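Long-range contact in NAD dependent epimerase/dehydratase family (uncultured archaeon MedDCM-OCT-S05-C57, PDB 5Y1F), which probably oxidises L-threonine at its 3-position as a monomeric, NAD+-dependent dehydrogenase of the epimerase/dehydratase family: residues A208-T222 and V273-Q285. Residues are numbered along the deposited sequence; the frame is centred on the assembly and turned at random. Where two conformers were deposited one is given.
Sequences AVESGKYECFVNRNT and VDFNCLYKPDYRQ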
loop_
_atom_site.group_PDB
_atom_site.type_symbol
_atom_site.label_atom_id
_atom_site.label_comp_id
_atom_site.label_asym_id
_atom_site.label_seq_id
_atom_site.Cartn_x
_atom_site.Cartn_y
_atom_site.Cartn_z
ATOM N N ALA A 208 2.322 17.578 14.348
ATOM C CA ALA A 208 1.351 18.484 14.913
ATOM C C ALA A 208 1.036 18.142 16.346
ATOM O O ALA A 208 1.077 19.026 17.215
ATOM C CB ALA A 208 0.094 18.547 14.098
ATOM N N VAL A 209 0.753 16.892 16.603
ATOM C CA VAL A 209 0.331 16.483 17.940
ATOM C C VAL A 209 1.532 16.437 18.863
ATOM O O VAL A 209 1.430 16.913 20.018
ATOM C CB VAL A 209 -0.383 15.124 17.893
ATOM C CG1 VAL A 209 -0.558 14.549 19.291
ATOM C CG2 VAL A 209 -1.697 15.215 17.171
ATOM N N GLU A 210 2.677 15.943 18.403
ATOM C CA GLU A 210 3.852 15.792 19.278
ATOM C C GLU A 210 4.472 17.129 19.685
ATOM O O GLU A 210 4.962 17.259 20.819
ATOM C CB GLU A 210 4.921 14.948 18.613
ATOM C CG GLU A 210 4.796 13.460 18.834
ATOM C CD GLU A 210 5.932 12.679 18.194
ATOM O OE1 GLU A 210 7.106 12.984 18.527
ATOM O OE2 GLU A 210 5.661 11.766 17.378
ATOM N N SER A 211 4.660 18.027 18.728
ATOM C CA SER A 211 5.489 19.202 18.965
ATOM C C SER A 211 4.839 20.513 18.617
ATOM O O SER A 211 5.414 21.565 18.889
ATOM C CB SER A 211 6.784 19.084 18.203
ATOM O OG SER A 211 6.543 19.247 16.813
ATOM N N GLY A 212 3.710 20.489 17.923
ATOM C CA GLY A 212 3.078 21.702 17.512
ATOM C C GLY A 212 3.786 22.363 16.334
ATOM O O GLY A 212 3.576 23.543 16.070
ATOM N N LYS A 213 4.594 21.611 15.608
ATOM C CA LYS A 213 5.280 22.167 14.428
ATOM C C LYS A 213 5.556 21.049 13.460
ATOM O O LYS A 213 5.926 19.964 13.862
ATOM C CB LYS A 213 6.625 22.777 14.828
ATOM C CG LYS A 213 6.525 24.039 15.667
ATOM C CD LYS A 213 7.834 24.815 15.622
ATOM C CE LYS A 213 7.796 26.049 16.515
ATOM N NZ LYS A 213 6.609 26.921 16.270
ATOM N N TYR A 214 5.622 21.378 12.181
ATOM C CA TYR A 214 5.974 20.417 11.155
ATOM C C TYR A 214 6.690 21.149 10.035
ATOM O O TYR A 214 6.273 22.243 9.660
ATOM C CB TYR A 214 4.738 19.726 10.590
ATOM C CG TYR A 214 5.055 18.695 9.542
ATOM C CD1 TYR A 214 4.415 18.723 8.275
ATOM C CD2 TYR A 214 5.998 17.699 9.765
ATOM C CE1 TYR A 214 4.736 17.809 7.313
ATOM C CE2 TYR A 214 6.332 16.801 8.759
ATOM C CZ TYR A 214 5.697 16.898 7.548
ATOM O OH TYR A 214 6.042 16.029 6.501
ATOM N N GLU A 215 7.730 20.522 9.502
ATOM C CA GLU A 215 8.386 20.970 8.271
ATOM C C GLU A 215 8.033 19.977 7.164
ATOM O O GLU A 215 8.473 18.839 7.187
ATOM C CB GLU A 215 9.908 21.009 8.447
ATOM C CG GLU A 215 10.408 22.009 9.466
ATOM C CD GLU A 215 11.673 22.727 8.995
ATOM O OE1 GLU A 215 11.712 23.971 9.111
ATOM O OE2 GLU A 215 12.552 22.065 8.384
ATOM N N CYS A 216 7.162 20.427 6.286
ATOM C CA CYS A 216 6.598 19.612 5.225
ATOM C C CYS A 216 7.595 19.534 4.082
ATOM O O CYS A 216 8.119 20.592 3.648
ATOM C CB CYS A 216 5.272 20.203 4.799
ATOM S SG CYS A 216 4.379 19.172 3.642
ATOM N N PHE A 217 7.852 18.361 3.543
ATOM C CA PHE A 217 8.845 18.146 2.468
ATOM C C PHE A 217 8.269 18.252 1.057
ATOM O O PHE A 217 8.992 17.975 0.106
ATOM C CB PHE A 217 9.597 16.810 2.688
ATOM C CG PHE A 217 8.708 15.597 2.676
ATOM C CD1 PHE A 217 8.281 15.079 1.500
ATOM C CD2 PHE A 217 8.356 14.948 3.854
ATOM C CE1 PHE A 217 7.523 13.910 1.445
ATOM C CE2 PHE A 217 7.664 13.756 3.803
ATOM C CZ PHE A 217 7.193 13.261 2.612
ATOM N N VAL A 218 7.013 18.640 0.932
ATOM C CA VAL A 218 6.426 19.015 -0.336
ATOM C C VAL A 218 5.854 20.426 -0.163
ATOM O O VAL A 218 5.584 20.885 0.950
ATOM C CB VAL A 218 5.352 18.013 -0.816
ATOM C CG1 VAL A 218 5.932 16.637 -1.065
ATOM C CG2 VAL A 218 4.159 17.939 0.111
ATOM N N ASN A 219 5.617 21.115 -1.292
ATOM C CA ASN A 219 5.052 22.449 -1.248
ATOM C C ASN A 219 3.570 22.403 -0.858
ATOM O O ASN A 219 2.927 21.336 -0.917
ATOM C CB ASN A 219 5.354 23.242 -2.550
ATOM C CG ASN A 219 4.595 22.744 -3.753
ATOM O OD1 ASN A 219 5.208 22.602 -4.864
ATOM N ND2 ASN A 219 3.340 22.621 -3.632
ATOM N N ARG A 220 3.026 23.536 -0.474
ATOM C CA ARG A 220 1.733 23.581 0.174
ATOM C C ARG A 220 0.573 23.186 -0.747
ATOM O O ARG A 220 -0.503 22.878 -0.300
ATOM C CB ARG A 220 1.439 24.948 0.804
ATOM C CG ARG A 220 1.338 26.109 -0.169
ATOM C CD ARG A 220 0.841 27.384 0.469
ATOM N NE ARG A 220 1.662 27.814 1.565
ATOM C CZ ARG A 220 1.282 27.910 2.841
ATOM N NH1 ARG A 220 0.002 27.720 3.204
ATOM N NH2 ARG A 220 2.170 28.267 3.722
ATOM N N ASN A 221 0.761 23.302 -2.049
ATOM C CA ASN A 221 -0.299 22.941 -2.970
ATOM C C ASN A 221 -0.244 21.492 -3.436
ATOM O O ASN A 221 -1.183 21.081 -4.147
ATOM C CB ASN A 221 -0.299 23.866 -4.178
ATOM C CG ASN A 221 0.964 23.767 -4.963
ATOM O OD1 ASN A 221 1.974 24.363 -4.595
ATOM N ND2 ASN A 221 0.949 22.949 -6.007
ATOM N N THR A 222 0.756 20.716 -2.996
ATOM C CA THR A 222 0.914 19.327 -3.469
ATOM C C THR A 222 -0.351 18.568 -3.140
ATOM O O THR A 222 -0.830 18.617 -2.008
ATOM C CB THR A 222 2.115 18.689 -2.789
ATOM O OG1 THR A 222 3.281 19.477 -3.061
ATOM C CG2 THR A 222 2.326 17.262 -3.294
ATOM N N VAL A 273 -5.848 21.041 16.604
ATOM C CA VAL A 273 -4.583 21.148 17.298
ATOM C C VAL A 273 -3.844 22.386 16.803
ATOM O O VAL A 273 -3.902 22.722 15.622
ATOM C CB VAL A 273 -3.738 19.877 17.070
ATOM C CG1 VAL A 273 -2.267 20.107 17.379
ATOM C CG2 VAL A 273 -4.274 18.754 17.953
ATOM N N ASP A 274 -3.243 23.124 17.724
ATOM C CA ASP A 274 -2.462 24.286 17.349
ATOM C C ASP A 274 -1.138 23.816 16.782
ATOM O O ASP A 274 -0.414 23.124 17.464
ATOM C CB ASP A 274 -2.172 25.134 18.592
ATOM C CG ASP A 274 -1.533 26.453 18.254
ATOM O OD1 ASP A 274 -2.110 27.197 17.434
ATOM O OD2 ASP A 274 -0.447 26.748 18.797
ATOM N N PHE A 275 -0.764 24.243 15.576
ATOM C CA PHE A 275 0.632 23.929 15.125
ATOM C C PHE A 275 1.155 24.813 14.002
ATOM O O PHE A 275 0.381 25.413 13.327
ATOM C CB PHE A 275 0.876 22.399 14.800
ATOM C CG PHE A 275 0.515 21.977 13.374
ATOM C CD1 PHE A 275 1.453 21.486 12.508
ATOM C CD2 PHE A 275 -0.779 22.060 12.955
ATOM C CE1 PHE A 275 1.075 21.063 11.203
ATOM C CE2 PHE A 275 -1.156 21.694 11.671
ATOM C CZ PHE A 275 -0.233 21.186 10.789
ATOM N N ASN A 276 2.478 24.951 13.963
ATOM C CA ASN A 276 3.178 25.754 12.965
ATOM C C ASN A 276 3.633 24.827 11.818
ATOM O O ASN A 276 4.433 23.924 12.028
ATOM C CB ASN A 276 4.403 26.403 13.632
ATOM C CG ASN A 276 5.124 27.386 12.732
ATOM O OD1 ASN A 276 4.498 28.223 12.092
ATOM N ND2 ASN A 276 6.456 27.313 12.711
ATOM N N CYS A 277 3.117 25.055 10.611
ATOM C CA CYS A 277 3.530 24.248 9.458
ATOM C C CYS A 277 4.381 25.078 8.513
ATOM O O CYS A 277 3.905 26.100 8.038
ATOM C CB CYS A 277 2.314 23.736 8.728
ATOM S SG CYS A 277 2.656 22.364 7.643
ATOM N N LEU A 278 5.590 24.645 8.241
ATOM C CA LEU A 278 6.494 25.326 7.297
ATOM C C LEU A 278 6.693 24.383 6.131
ATOM O O LEU A 278 6.757 23.153 6.312
ATOM C CB LEU A 278 7.851 25.587 7.942
ATOM C CG LEU A 278 7.803 26.617 9.081
ATOM C CD1 LEU A 278 9.229 26.798 9.605
ATOM C CD2 LEU A 278 7.194 27.944 8.620
ATOM N N TYR A 279 6.881 24.934 4.941
ATOM C CA TYR A 279 6.989 24.134 3.728
ATOM C C TYR A 279 8.405 24.274 3.163
ATOM O O TYR A 279 8.818 25.409 2.787
ATOM C CB TYR A 279 5.931 24.599 2.738
ATOM C CG TYR A 279 4.519 24.306 3.204
ATOM C CD1 TYR A 279 3.944 23.064 2.957
ATOM C CD2 TYR A 279 3.807 25.173 4.022
ATOM C CE1 TYR A 279 2.710 22.726 3.475
ATOM C CE2 TYR A 279 2.526 24.893 4.453
ATOM C CZ TYR A 279 2.016 23.631 4.225
ATOM O OH TYR A 279 0.758 23.273 4.673
ATOM N N LYS A 280 9.127 23.178 3.123
ATOM C CA LYS A 280 10.519 23.103 2.670
ATOM C C LYS A 280 10.683 21.889 1.768
ATOM O O LYS A 280 11.061 20.791 2.205
ATOM C CB LYS A 280 11.459 22.987 3.874
ATOM C CG LYS A 280 11.450 24.246 4.723
ATOM C CD LYS A 280 12.833 24.886 4.713
ATOM C CE LYS A 280 13.795 24.159 5.635
ATOM N NZ LYS A 280 14.687 25.120 6.343
ATOM N N PRO A 281 10.366 22.022 0.501
ATOM C CA PRO A 281 10.347 20.857 -0.391
ATOM C C PRO A 281 11.704 20.231 -0.563
ATOM O O PRO A 281 12.744 20.921 -0.528
ATOM C CB PRO A 281 9.819 21.405 -1.698
ATOM C CG PRO A 281 9.030 22.615 -1.277
ATOM C CD PRO A 281 9.822 23.213 -0.168
ATOM N N ASP A 282 11.707 18.925 -0.797
ATOM C CA ASP A 282 12.939 18.198 -1.147
ATOM C C ASP A 282 12.715 17.320 -2.383
ATOM O O ASP A 282 11.763 17.515 -3.111
ATOM C CB ASP A 282 13.558 17.484 0.057
ATOM C CG ASP A 282 12.787 16.281 0.558
ATOM O OD1 ASP A 282 13.149 15.829 1.660
ATOM O OD2 ASP A 282 11.898 15.717 -0.122
ATOM N N TYR A 283 13.620 16.367 -2.617
ATOM C CA TYR A 283 13.573 15.536 -3.797
ATOM C C TYR A 283 12.218 14.817 -3.954
ATOM O O TYR A 283 11.824 14.451 -5.066
ATOM C CB TYR A 283 14.705 14.498 -3.813
ATOM C CG TYR A 283 14.543 13.362 -2.803
ATOM C CD1 TYR A 283 14.111 12.107 -3.221
ATOM C CD2 TYR A 283 14.783 13.545 -1.469
ATOM C CE1 TYR A 283 13.958 11.064 -2.327
ATOM C CE2 TYR A 283 14.553 12.524 -0.549
ATOM C CZ TYR A 283 14.132 11.282 -1.001
ATOM O OH TYR A 283 13.933 10.240 -0.067
ATOM N N ARG A 284 11.503 14.599 -2.873
ATOM C CA ARG A 284 10.230 13.913 -2.966
ATOM C C ARG A 284 9.194 14.708 -3.739
ATOM O O ARG A 284 8.263 14.125 -4.290
ATOM C CB ARG A 284 9.756 13.476 -1.606
ATOM C CG ARG A 284 10.650 12.366 -1.035
ATOM C CD ARG A 284 10.472 12.051 0.430
ATOM N NE ARG A 284 11.076 13.086 1.244
ATOM C CZ ARG A 284 11.116 13.058 2.563
ATOM N NH1 ARG A 284 11.700 14.059 3.182
ATOM N NH2 ARG A 284 10.623 12.048 3.224
ATOM N N GLN A 285 9.361 16.031 -3.766
ATOM C CA GLN A 285 8.499 16.866 -4.619
ATOM C C GLN A 285 8.532 16.450 -6.055
ATOM O O GLN A 285 7.518 16.475 -6.760
ATOM C CB GLN A 285 8.933 18.323 -4.554
ATOM C CG GLN A 285 7.976 19.290 -5.252
ATOM C CD GLN A 285 6.714 19.439 -4.508
ATOM O OE1 GLN A 285 5.607 19.102 -4.940
ATOM N NE2 GLN A 285 6.872 19.881 -3.323
HETATM O O HOH W 1 3.454 28.386 6.334
#
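Asp282 OD2, 3.8 Å from Phe217 CB, accepts two bonds from Arg284: the backbone N, a capping bond at the start of a helix, meets it on the anti side at 3.0 Å, and NE uses its syn lone pair. This cluster lies just past the C-terminal ends of a two-stranded parallel sheet, 213-216 with 276-279, separate from the larger Rossmann-type sheet of the NAD-binding domain. NH1 takes OD1 at 2.7 Å, a side-on salt bridge. The guanidinium lies flat on Phe217, planes 4° apart, with CZ 3.5 Å from the ring centroid, a cation-pi stack; NH2 bonds Gly195 O, and all three contacts hold its plane. The strand register follows from Asn276 N to Gly212 O, Tyr214 N to Asn276 O, Leu278 N to Tyr214 O (N-H...O 172°) and Cys216 N to Leu278 O; Lys280 N to Cys216 O (2.8 Å) continues the pattern. At the other end Ala208 CB sits over the Phe275 ring, 3.6 Å from its centroid, a CH-pi contact, while Tyr214 CB meets that ring's edge; Phe275 also packs on helix 262-270. Arg220 CB makes another, 3.6 Å from the Tyr279 centroid. Its guanidinium, one face on Tyr279 CE2, is turned 55° to that ring and salt-bridges Glu263, while Tyr279 OH bonds Glu266. One water links strand 276-279 to the 219-222 turn, donating to Cys277 O at 2.9 Å and weakly accepting from Arg220 NH2.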